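Local structure of putative short-chain dehydrogenase/reductase (Burkholderia xenovorans, 5JY1) at the nicotinamide-adenine-dinucleotide site and the interface of chains A and B. The protein binds NAD and belongs to the short-chain dehydrogenase/reductase family, probably acting as an NAD-dependent oxidoreductase. Residues are numbered along the deposited sequence; one frame, centred on the assembly and turned at random. Chains: chain A/B, Putative short-chain dehydrogenase/reductase.

Contact 1 is the NAD pocket of chain A, and contact 2 is a mainly apolar patch where chains A and B meet. The centres of their C-alpha atoms lie about 22 Å apart, and they share no residue. Contact 1 draws on the loops that follow strands 16-20, 40-45, 94-97 and 144-149, and on helix 162-182. Contact 2 uses helix 227-239 (227-238 in chain B), the 3-10 helix 241-243 and strand 250-253, with Leu11 from near the N-terminus. The residues given for the NAD pocket all come from chain A, so the pairing need not contribute to it directly.

Contact 1: the nicotinamide-adenine-dinucleotide site. Residues chain A 21, 23-26, 45-47, 70-72, 98-101, 149-151, 164, 168, 194-196, 199. With NAD (nicotinamide-adenine-dinucleotide), chain C.
This is the dinucleotide pocket of a short-chain dehydrogenase/reductase, holding a partly occupied NAD. A:Glu45 reads the adenosine ribose. A:Glu45 OE2 accepts from the 2'-hydroxyl O2B of NAD at 2.5 Å through the syn lone pair. A:Glu45 OE1 accepts from the 3'-hydroxyl O3B of NAD at 2.7 Å, from above the carboxylate plane. An acid facing the 2'-hydroxyl should disfavour the extra phosphate of NADP. The adenine lies under A:Ile46, whose CG2 sits over the six-membered ring of NAD, 3.5 Å from its centroid. That methyl is in the crowded position between the backbone N and the carbonyl carbon, while CG1 is anti to the N (chi1 -165°). At the adenine rim, A:Val72 N gives a nearly straight bond to N1A, and A:Asp71 OD1 accepts weakly from N6A.

The nicotinamide-side phosphate oxygen O2N of NAD receives A:Ile26 N at 2.6 Å, almost in line (175° at H). A:Ala199 N reaches O2A of the other phosphate. On the nicotinamide ribose, A:Tyr164 OH meets the 2'-hydroxyl O2D of NAD at 2.7 Å. A:Lys168 NZ donates to the 3'-hydroxyl O3D of NAD at 2.9 Å, and O3D donates on to A:Asn98 O. A:Ala196 N holds the carboxamide O7N of NAD at 3.0 Å.

In the second shell, A:Gly23 N and A:Asn47 N hold the A:Glu45 carboxylate, the latter at the anti lone pair of OE2. A:Phe149 O accepts from A:Lys168 NZ, whose CG lies over the centre of the A:Tyr164 ring. The lysine charge may lower the pKa of this catalytic tyrosine. Its family partner A:Ser151 brings OG to the tyrosine ring edge. Water 1 joins A:Gly24 O and A:Asn98 ND2 to O2N and O5B.

The glycine-rich Rossmann loop after strand 16-20 runs under the diphosphate, with A:Ile26 in the first turn of helix 25-36. A:Glu45 ends strand 40-45, and A:Tyr164 and A:Lys168 lie on helix 162-182.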
loop_
_atom_site.group_PDB
_atom_site.type_symbol
_atom_site.label_atom_id
_atom_site.label_comp_id
_atom_site.label_asym_id
_atom_site.label_seq_id
_atom_site.Cartn_x
_atom_site.Cartn_y
_atom_site.Cartn_z
ATOM N N GLY A 21 25.454 -6.327 12.351
ATOM C CA GLY A 21 25.730 -7.364 11.372
ATOM C C GLY A 21 26.589 -6.903 10.217
ATOM O O GLY A 21 26.443 -7.413 9.104
ATOM N N GLY A 23 29.657 -7.359 9.457
ATOM C CA GLY A 23 30.777 -8.172 9.019
ATOM C C GLY A 23 30.623 -8.763 7.633
ATOM O O GLY A 23 31.628 -9.118 7.011
ATOM N N GLY A 24 29.396 -8.882 7.133
ATOM C CA GLY A 24 29.190 -9.491 5.837
ATOM C C GLY A 24 27.965 -8.943 5.134
ATOM O O GLY A 24 27.234 -8.108 5.671
ATOM N N GLY A 25 27.774 -9.409 3.898
ATOM C CA GLY A 25 26.532 -9.182 3.174
ATOM C C GLY A 25 26.195 -7.716 2.997
ATOM O O GLY A 25 27.052 -6.877 2.690
ATOM N N ILE A 26 24.915 -7.397 3.193
ATOM C CA ILE A 26 24.457 -6.028 2.985
ATOM C C ILE A 26 25.038 -5.095 4.041
ATOM O O ILE A 26 25.417 -3.956 3.738
ATOM C CB ILE A 26 22.916 -5.983 2.957
ATOM C CG1 ILE A 26 22.413 -6.606 1.654
ATOM C CG2 ILE A 26 22.432 -4.554 3.090
ATOM C CD1 ILE A 26 20.895 -6.696 1.525
ATOM N N GLU A 45 29.096 -6.310 15.291
ATOM C CA GLU A 45 29.057 -7.622 14.658
ATOM C C GLU A 45 29.429 -8.701 15.674
ATOM O O GLU A 45 30.312 -8.494 16.510
ATOM C CB GLU A 45 30.022 -7.632 13.445
ATOM C CG GLU A 45 30.318 -8.985 12.836
ATOM C CD GLU A 45 29.091 -9.662 12.274
ATOM O OE1 GLU A 45 28.393 -9.049 11.429
ATOM O OE2 GLU A 45 28.821 -10.807 12.689
ATOM N N ILE A 46 28.748 -9.854 15.610
ATOM C CA ILE A 46 29.028 -10.933 16.567
ATOM C C ILE A 46 30.231 -11.777 16.136
ATOM O O ILE A 46 30.945 -12.331 16.989
ATOM C CB ILE A 46 27.770 -11.802 16.773
ATOM C CG1 ILE A 46 27.910 -12.688 18.016
ATOM C CG2 ILE A 46 27.480 -12.647 15.528
ATOM C CD1 ILE A 46 26.598 -13.314 18.464
ATOM N N ASN A 47 30.476 -11.888 14.830
ATOM C CA ASN A 47 31.599 -12.656 14.301
ATOM C C ASN A 47 32.843 -11.780 14.364
ATOM O O ASN A 47 32.976 -10.822 13.596
ATOM C CB ASN A 47 31.302 -13.111 12.873
ATOM C CG ASN A 47 32.385 -14.020 12.298
ATOM O OD1 ASN A 47 33.564 -13.913 12.639
ATOM N ND2 ASN A 47 31.981 -14.916 11.407
ATOM N N THR A 70 29.322 -7.333 19.265
ATOM C CA THR A 70 27.941 -7.049 19.638
ATOM C C THR A 70 27.078 -8.257 19.319
ATOM O O THR A 70 27.154 -8.800 18.213
ATOM C CB THR A 70 27.405 -5.822 18.881
ATOM O OG1 THR A 70 28.269 -4.706 19.105
ATOM C CG2 THR A 70 26.002 -5.459 19.351
ATOM N N ASP A 71 26.256 -8.665 20.286
ATOM C CA ASP A 71 25.264 -9.724 20.117
ATOM C C ASP A 71 23.900 -9.056 20.244
ATOM O O ASP A 71 23.482 -8.714 21.356
ATOM C CB ASP A 71 25.457 -10.818 21.171
ATOM C CG ASP A 71 24.476 -11.981 21.022
ATOM O OD1 ASP A 71 23.462 -11.848 20.310
ATOM O OD2 ASP A 71 24.715 -13.041 21.646
ATOM N N VAL A 72 23.202 -8.880 19.114
ATOM C CA VAL A 72 21.956 -8.116 19.109
ATOM C C VAL A 72 20.806 -8.892 19.746
ATOM O O VAL A 72 19.698 -8.363 19.858
ATOM C CB VAL A 72 21.563 -7.662 17.689
ATOM C CG1 VAL A 72 22.664 -6.776 17.083
ATOM C CG2 VAL A 72 21.253 -8.858 16.794
ATOM N N ASN A 98 20.571 -4.185 10.760
ATOM C CA ASN A 98 20.754 -5.048 9.606
ATOM C C ASN A 98 20.946 -6.521 9.953
ATOM O O ASN A 98 20.658 -7.373 9.105
ATOM C CB ASN A 98 21.947 -4.525 8.781
ATOM C CG ASN A 98 22.483 -5.529 7.803
ATOM O OD1 ASN A 98 22.051 -5.581 6.648
ATOM N ND2 ASN A 98 23.460 -6.317 8.243
ATOM N N ALA A 99 21.374 -6.845 11.175
ATOM C CA ALA A 99 21.745 -8.213 11.526
ATOM C C ALA A 99 20.600 -9.196 11.278
ATOM O O ALA A 99 19.422 -8.875 11.448
ATOM C CB ALA A 99 22.180 -8.276 12.993
ATOM N N PHE A 100 20.964 -10.424 10.907
ATOM C CA PHE A 100 20.001 -11.439 10.509
ATOM C C PHE A 100 20.534 -12.825 10.861
ATOM O O PHE A 100 21.729 -13.093 10.707
ATOM C CB PHE A 100 19.722 -11.323 9.003
ATOM C CG PHE A 100 19.153 -12.563 8.385
ATOM C CD1 PHE A 100 17.812 -12.866 8.522
ATOM C CD2 PHE A 100 19.954 -13.409 7.639
ATOM C CE1 PHE A 100 17.282 -14.001 7.945
ATOM C CE2 PHE A 100 19.425 -14.548 7.059
ATOM C CZ PHE A 100 18.090 -14.843 7.217
ATOM N N VAL A 101 19.645 -13.694 11.343
ATOM C CA VAL A 101 19.954 -15.107 11.576
ATOM C C VAL A 101 18.850 -15.951 10.948
ATOM O O VAL A 101 17.667 -15.753 11.264
ATOM C CB VAL A 101 20.086 -15.431 13.073
ATOM C CG1 VAL A 101 20.308 -16.917 13.261
ATOM C CG2 VAL A 101 21.227 -14.649 13.694
ATOM N N PHE A 149 15.680 -2.575 8.178
ATOM C CA PHE A 149 15.602 -3.444 7.012
ATOM C C PHE A 149 14.454 -4.426 7.179
ATOM O O PHE A 149 14.382 -5.140 8.183
ATOM C CB PHE A 149 16.916 -4.195 6.785
ATOM C CG PHE A 149 17.964 -3.371 6.093
ATOM C CD1 PHE A 149 18.012 -3.311 4.715
ATOM C CD2 PHE A 149 18.879 -2.636 6.819
ATOM C CE1 PHE A 149 18.968 -2.546 4.063
ATOM C CE2 PHE A 149 19.843 -1.873 6.176
ATOM C CZ PHE A 149 19.888 -1.829 4.796
ATOM N N TYR A 150 13.555 -4.456 6.202
ATOM C CA TYR A 150 12.521 -5.480 6.200
ATOM C C TYR A 150 12.695 -6.259 4.900
ATOM O O TYR A 150 13.822 -6.352 4.396
ATOM C CB TYR A 150 11.121 -4.870 6.409
ATOM C CG TYR A 150 10.461 -4.193 5.222
ATOM C CD1 TYR A 150 10.954 -3.000 4.705
ATOM C CD2 TYR A 150 9.305 -4.728 4.655
ATOM C CE1 TYR A 150 10.328 -2.375 3.625
ATOM C CE2 TYR A 150 8.681 -4.123 3.594
ATOM C CZ TYR A 150 9.192 -2.951 3.079
ATOM O OH TYR A 150 8.560 -2.363 2.019
ATOM N N SER A 151 11.633 -6.843 4.353
ATOM C CA SER A 151 11.809 -7.703 3.197
ATOM C C SER A 151 10.551 -7.715 2.346
ATOM O O SER A 151 9.428 -7.636 2.856
ATOM C CB SER A 151 12.161 -9.139 3.612
ATOM O OG SER A 151 12.230 -9.989 2.471
ATOM N N TYR A 164 10.011 -15.274 9.671
ATOM C CA TYR A 164 10.700 -14.102 9.151
ATOM C C TYR A 164 9.711 -13.042 8.675
ATOM O O TYR A 164 9.836 -11.856 9.015
ATOM C CB TYR A 164 11.612 -14.571 8.021
ATOM C CG TYR A 164 12.384 -13.525 7.280
ATOM C CD1 TYR A 164 13.584 -13.043 7.776
ATOM C CD2 TYR A 164 11.945 -13.062 6.046
ATOM C CE1 TYR A 164 14.311 -12.099 7.084
ATOM C CE2 TYR A 164 12.668 -12.123 5.343
ATOM C CZ TYR A 164 13.848 -11.647 5.867
ATOM O OH TYR A 164 14.579 -10.712 5.178
ATOM N N LYS A 168 9.588 -9.328 10.342
ATOM C CA LYS A 168 9.937 -8.177 9.510
ATOM C C LYS A 168 8.731 -7.277 9.253
ATOM O O LYS A 168 8.888 -6.059 9.096
ATOM C CB LYS A 168 10.563 -8.649 8.193
ATOM C CG LYS A 168 11.950 -9.305 8.323
ATOM C CD LYS A 168 12.989 -8.325 8.853
ATOM C CE LYS A 168 14.405 -8.795 8.521
ATOM N NZ LYS A 168 15.429 -7.762 8.883
ATOM N N PRO A 194 15.605 -4.601 0.774
ATOM C CA PRO A 194 16.646 -4.795 -0.239
ATOM C C PRO A 194 16.649 -6.203 -0.804
ATOM O O PRO A 194 16.128 -7.132 -0.178
ATOM C CB PRO A 194 17.927 -4.532 0.560
ATOM C CG PRO A 194 17.590 -5.206 1.912
ATOM C CD PRO A 194 16.088 -4.949 2.124
ATOM N N THR A 195 17.234 -6.385 -1.984
ATOM C CA THR A 195 17.729 -7.693 -2.386
ATOM C C THR A 195 19.156 -7.508 -2.871
ATOM O O THR A 195 19.467 -6.505 -3.518
ATOM C CB THR A 195 16.875 -8.369 -3.474
ATOM O OG1 THR A 195 16.957 -7.636 -4.706
ATOM C CG2 THR A 195 15.428 -8.444 -3.034
ATOM N N ALA A 196 20.023 -8.455 -2.533
ATOM C CA ALA A 196 21.419 -8.342 -2.943
ATOM C C ALA A 196 22.113 -9.686 -2.772
ATOM O O ALA A 196 21.586 -10.616 -2.154
ATOM C CB ALA A 196 22.151 -7.253 -2.154
ATOM N N ALA A 199 24.914 -13.613 1.957
ATOM C CA ALA A 199 25.217 -14.993 2.335
ATOM C C ALA A 199 24.159 -15.960 1.815
ATOM O O ALA A 199 24.490 -17.045 1.320
ATOM C CB ALA A 199 25.356 -15.113 3.854
HETATM P PA NAD C . 23.861 -11.986 5.936
HETATM O O1A NAD C . 23.421 -13.339 6.405
HETATM O O2A NAD C . 24.742 -12.028 4.696
HETATM O O5B NAD C . 24.651 -11.158 7.154
HETATM C C5B NAD C . 24.078 -11.225 8.413
HETATM C C4B NAD C . 25.075 -10.549 9.439
HETATM O O4B NAD C . 24.500 -10.499 10.593
HETATM C C3B NAD C . 26.320 -11.488 9.608
HETATM O O3B NAD C . 27.496 -10.743 9.526
HETATM C C2B NAD C . 26.116 -12.075 10.984
HETATM O O2B NAD C . 27.423 -12.548 11.573
HETATM C C1B NAD C . 25.588 -11.058 11.639
HETATM N N9A NAD C . 24.897 -11.502 12.835
HETATM C C8A NAD C . 24.173 -12.617 12.957
HETATM N N7A NAD C . 23.715 -12.671 14.192
HETATM C C5A NAD C . 24.156 -11.589 14.840
HETATM C C6A NAD C . 23.967 -11.175 16.159
HETATM N N6A NAD C . 23.253 -11.685 17.322
HETATM N N1A NAD C . 24.513 -10.048 16.574
HETATM C C2A NAD C . 25.265 -9.294 15.705
HETATM N N3A NAD C . 25.461 -9.691 14.425
HETATM C C4A NAD C . 24.885 -10.861 14.001
HETATM O O3 NAD C . 22.504 -11.091 5.647
HETATM P PN NAD C . 22.127 -10.200 4.333
HETATM O O1N NAD C . 21.699 -11.130 3.209
HETATM O O2N NAD C . 23.279 -9.302 3.844
HETATM O O5D NAD C . 20.807 -9.294 4.757
HETATM C C5D NAD C . 20.993 -8.168 5.613
HETATM C C4D NAD C . 19.610 -7.515 5.942
HETATM O O4D NAD C . 18.898 -7.355 4.828
HETATM C C3D NAD C . 18.807 -8.477 6.824
HETATM O O3D NAD C . 18.062 -7.805 7.722
HETATM C C2D NAD C . 17.896 -9.203 5.805
HETATM O O2D NAD C . 16.745 -9.769 6.558
HETATM C C1D NAD C . 17.564 -8.248 4.962
HETATM N N1N NAD C . 17.217 -8.753 3.643
HETATM C C2N NAD C . 18.182 -9.145 2.769
HETATM C C3N NAD C . 17.847 -9.633 1.504
HETATM C C7N NAD C . 18.911 -10.077 0.527
HETATM O O7N NAD C . 18.624 -10.324 -0.635
HETATM N N7N NAD C . 20.250 -10.213 0.948
HETATM C C4N NAD C . 16.527 -9.717 1.142
HETATM C C5N NAD C . 15.565 -9.322 2.003
HETATM C C6N NAD C . 15.910 -8.829 3.270
HETATM O O HOH W 1 24.477 -8.115 6.368
HETATM O O HOH W 2 28.937 -14.970 10.442
#

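Contact 2: the interface of chains A and B. Residues chain A 11, 233-234, 237, 242, 251; chain B 11, 233-234, 236-237, 242, 251.
Two copies of the same protein meet here in a two-fold symmetric patch of a larger interface, built mainly of apolar side chains with no polar bond across it. It joins chains A and B within the deposited tetramer. Such tetramers are common in this family, so the contact is probably biological. No nitrogen or oxygen of one chain comes within bonding reach of the other chain here, so shape and burial carry the contact.

A:Phe237 and B:Phe237 form the centre. Their rings are stacked face to face, with centroids 4.3 Å apart and planes 17° from parallel. The stack is offset: CG of each ring lies over the rim of the other. The two side chains themselves cross at about a right angle. Each has CG anti to the backbone N (chi1 174° in A:Phe237), which sends the ring away from its helix and across to the partner. The inner edge of each ring also rides on the other chain's CB, as with A:Phe237 CD1 and B:Phe237 CB at 3.7 Å. At the far edge, CE2 of each ring meets the tip of the partner's Leu251, where B:Leu251 CD2 lies 4.2 Å from A:Phe237 CE2.

The methionines pack beside this stack. A:Met242 and B:Met242 come tip to tip, with their SD atoms 3.8 Å apart. Each side chain runs straight through chi2 and then bends at chi3 (73° in A:Met242). In A:Met242 the bend carries the terminal methyl towards helix 227-238 of chain B. A:Met242 CE lies 3.9 Å from B:Val236 CG1 and also touches B:Leu11 CD1. The partner's proline supports the other end of each methionine, with B:Pro233 CB packed on A:Met242 CA. The methyl CE of B:Met242 also comes within 3.3 Å of the backbone oxygen O of A:Pro233.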
loop_
_atom_site.group_PDB
_atom_site.type_symbol
_atom_site.label_atom_id
_atom_site.label_comp_id
_atom_site.label_asym_id
_atom_site.label_seq_id
_atom_site.Cartn_x
_atom_site.Cartn_y
_atom_site.Cartn_z
ATOM N N LEU A 11 28.921 12.816 2.065
ATOM C CA LEU A 11 27.559 13.076 2.511
ATOM C C LEU A 11 27.356 12.833 3.997
ATOM O O LEU A 11 26.329 13.261 4.538
ATOM C CB LEU A 11 26.575 12.217 1.714
ATOM C CG LEU A 11 26.350 12.633 0.255
ATOM C CD1 LEU A 11 25.479 11.627 -0.471
ATOM C CD2 LEU A 11 25.736 14.024 0.199
ATOM N N PRO A 233 24.173 3.027 -1.429
ATOM C CA PRO A 233 23.750 4.418 -1.653
ATOM C C PRO A 233 22.334 4.707 -1.199
ATOM O O PRO A 233 22.039 5.856 -0.845
ATOM C CB PRO A 233 23.911 4.591 -3.173
ATOM C CG PRO A 233 24.941 3.569 -3.550
ATOM C CD PRO A 233 24.605 2.391 -2.687
ATOM N N ALA A 234 21.446 3.710 -1.193
ATOM C CA ALA A 234 20.111 3.935 -0.643
ATOM C C ALA A 234 20.182 4.139 0.866
ATOM O O ALA A 234 19.478 4.989 1.426
ATOM C CB ALA A 234 19.196 2.758 -0.988
ATOM N N PHE A 237 21.468 7.660 1.396
ATOM C CA PHE A 237 20.367 8.613 1.269
ATOM C C PHE A 237 19.610 8.754 2.585
ATOM O O PHE A 237 19.436 9.866 3.101
ATOM C CB PHE A 237 19.416 8.174 0.151
ATOM C CG PHE A 237 18.157 9.017 0.047
ATOM C CD1 PHE A 237 18.216 10.334 -0.402
ATOM C CD2 PHE A 237 16.921 8.475 0.374
ATOM C CE1 PHE A 237 17.064 11.107 -0.498
ATOM C CE2 PHE A 237 15.754 9.237 0.269
ATOM C CZ PHE A 237 15.829 10.550 -0.174
ATOM N N MET A 242 20.076 14.459 2.709
ATOM C CA MET A 242 19.265 14.358 1.496
ATOM C C MET A 242 17.844 13.909 1.806
ATOM O O MET A 242 16.909 14.258 1.074
ATOM C CB MET A 242 19.900 13.394 0.500
ATOM C CG MET A 242 21.282 13.796 0.031
ATOM S SD MET A 242 21.885 12.629 -1.213
ATOM C CE MET A 242 20.875 13.063 -2.639
ATOM N N LEU A 251 11.069 1.673 1.317
ATOM C CA LEU A 251 11.601 1.789 -0.035
ATOM C C LEU A 251 12.174 0.446 -0.461
ATOM O O LEU A 251 12.994 -0.144 0.256
ATOM C CB LEU A 251 12.677 2.886 -0.136
ATOM C CG LEU A 251 13.136 3.181 -1.568
ATOM C CD1 LEU A 251 12.042 3.888 -2.366
ATOM C CD2 LEU A 251 14.432 3.995 -1.558
ATOM N N LEU B 11 26.683 15.058 -7.779
ATOM C CA LEU B 11 26.026 13.787 -8.051
ATOM C C LEU B 11 25.464 13.687 -9.456
ATOM O O LEU B 11 25.085 12.584 -9.868
ATOM C CB LEU B 11 24.903 13.554 -7.042
ATOM C CG LEU B 11 25.416 13.266 -5.639
ATOM C CD1 LEU B 11 24.268 13.360 -4.654
ATOM C CD2 LEU B 11 26.049 11.886 -5.614
ATOM N N PRO B 233 16.809 17.458 -2.860
ATOM C CA PRO B 233 17.698 16.300 -2.669
ATOM C C PRO B 233 17.030 14.956 -2.913
ATOM O O PRO B 233 17.718 14.002 -3.296
ATOM C CB PRO B 233 18.149 16.440 -1.203
ATOM C CG PRO B 233 18.026 17.901 -0.925
ATOM C CD PRO B 233 16.789 18.327 -1.668
ATOM N N ALA B 234 15.721 14.831 -2.674
ATOM C CA ALA B 234 15.034 13.591 -3.028
ATOM C C ALA B 234 15.003 13.393 -4.534
ATOM O O ALA B 234 15.169 12.266 -5.020
ATOM C CB ALA B 234 13.613 13.584 -2.456
ATOM N N VAL B 236 17.273 14.610 -6.565
ATOM C CA VAL B 236 18.657 14.274 -6.915
ATOM C C VAL B 236 18.909 12.785 -6.718
ATOM O O VAL B 236 19.531 12.129 -7.563
ATOM C CB VAL B 236 19.652 15.122 -6.094
ATOM C CG1 VAL B 236 21.083 14.603 -6.259
ATOM C CG2 VAL B 236 19.593 16.570 -6.506
ATOM N N PHE B 237 18.459 12.233 -5.580
ATOM C CA PHE B 237 18.564 10.793 -5.355
ATOM C C PHE B 237 18.014 10.013 -6.538
ATOM O O PHE B 237 18.687 9.138 -7.095
ATOM C CB PHE B 237 17.816 10.404 -4.077
ATOM C CG PHE B 237 17.772 8.917 -3.828
ATOM C CD1 PHE B 237 18.932 8.214 -3.531
ATOM C CD2 PHE B 237 16.570 8.229 -3.889
ATOM C CE1 PHE B 237 18.892 6.846 -3.291
ATOM C CE2 PHE B 237 16.520 6.861 -3.668
ATOM C CZ PHE B 237 17.686 6.165 -3.367
ATOM N N MET B 242 22.816 6.958 -7.220
ATOM C CA MET B 242 22.474 6.458 -5.893
ATOM C C MET B 242 21.253 5.563 -5.936
ATOM O O MET B 242 21.131 4.647 -5.111
ATOM C CB MET B 242 22.225 7.615 -4.925
ATOM C CG MET B 242 23.443 8.477 -4.660
ATOM S SD MET B 242 23.049 9.779 -3.478
ATOM C CE MET B 242 23.004 8.853 -1.937
ATOM N N LEU B 251 7.608 7.573 -3.330
ATOM C CA LEU B 251 8.237 8.042 -2.102
ATOM C C LEU B 251 7.592 9.346 -1.665
ATOM O O LEU B 251 7.486 10.285 -2.455
ATOM C CB LEU B 251 9.750 8.236 -2.267
ATOM C CG LEU B 251 10.475 8.508 -0.937
ATOM C CD1 LEU B 251 10.532 7.239 -0.055
ATOM C CD2 LEU B 251 11.868 9.096 -1.181
#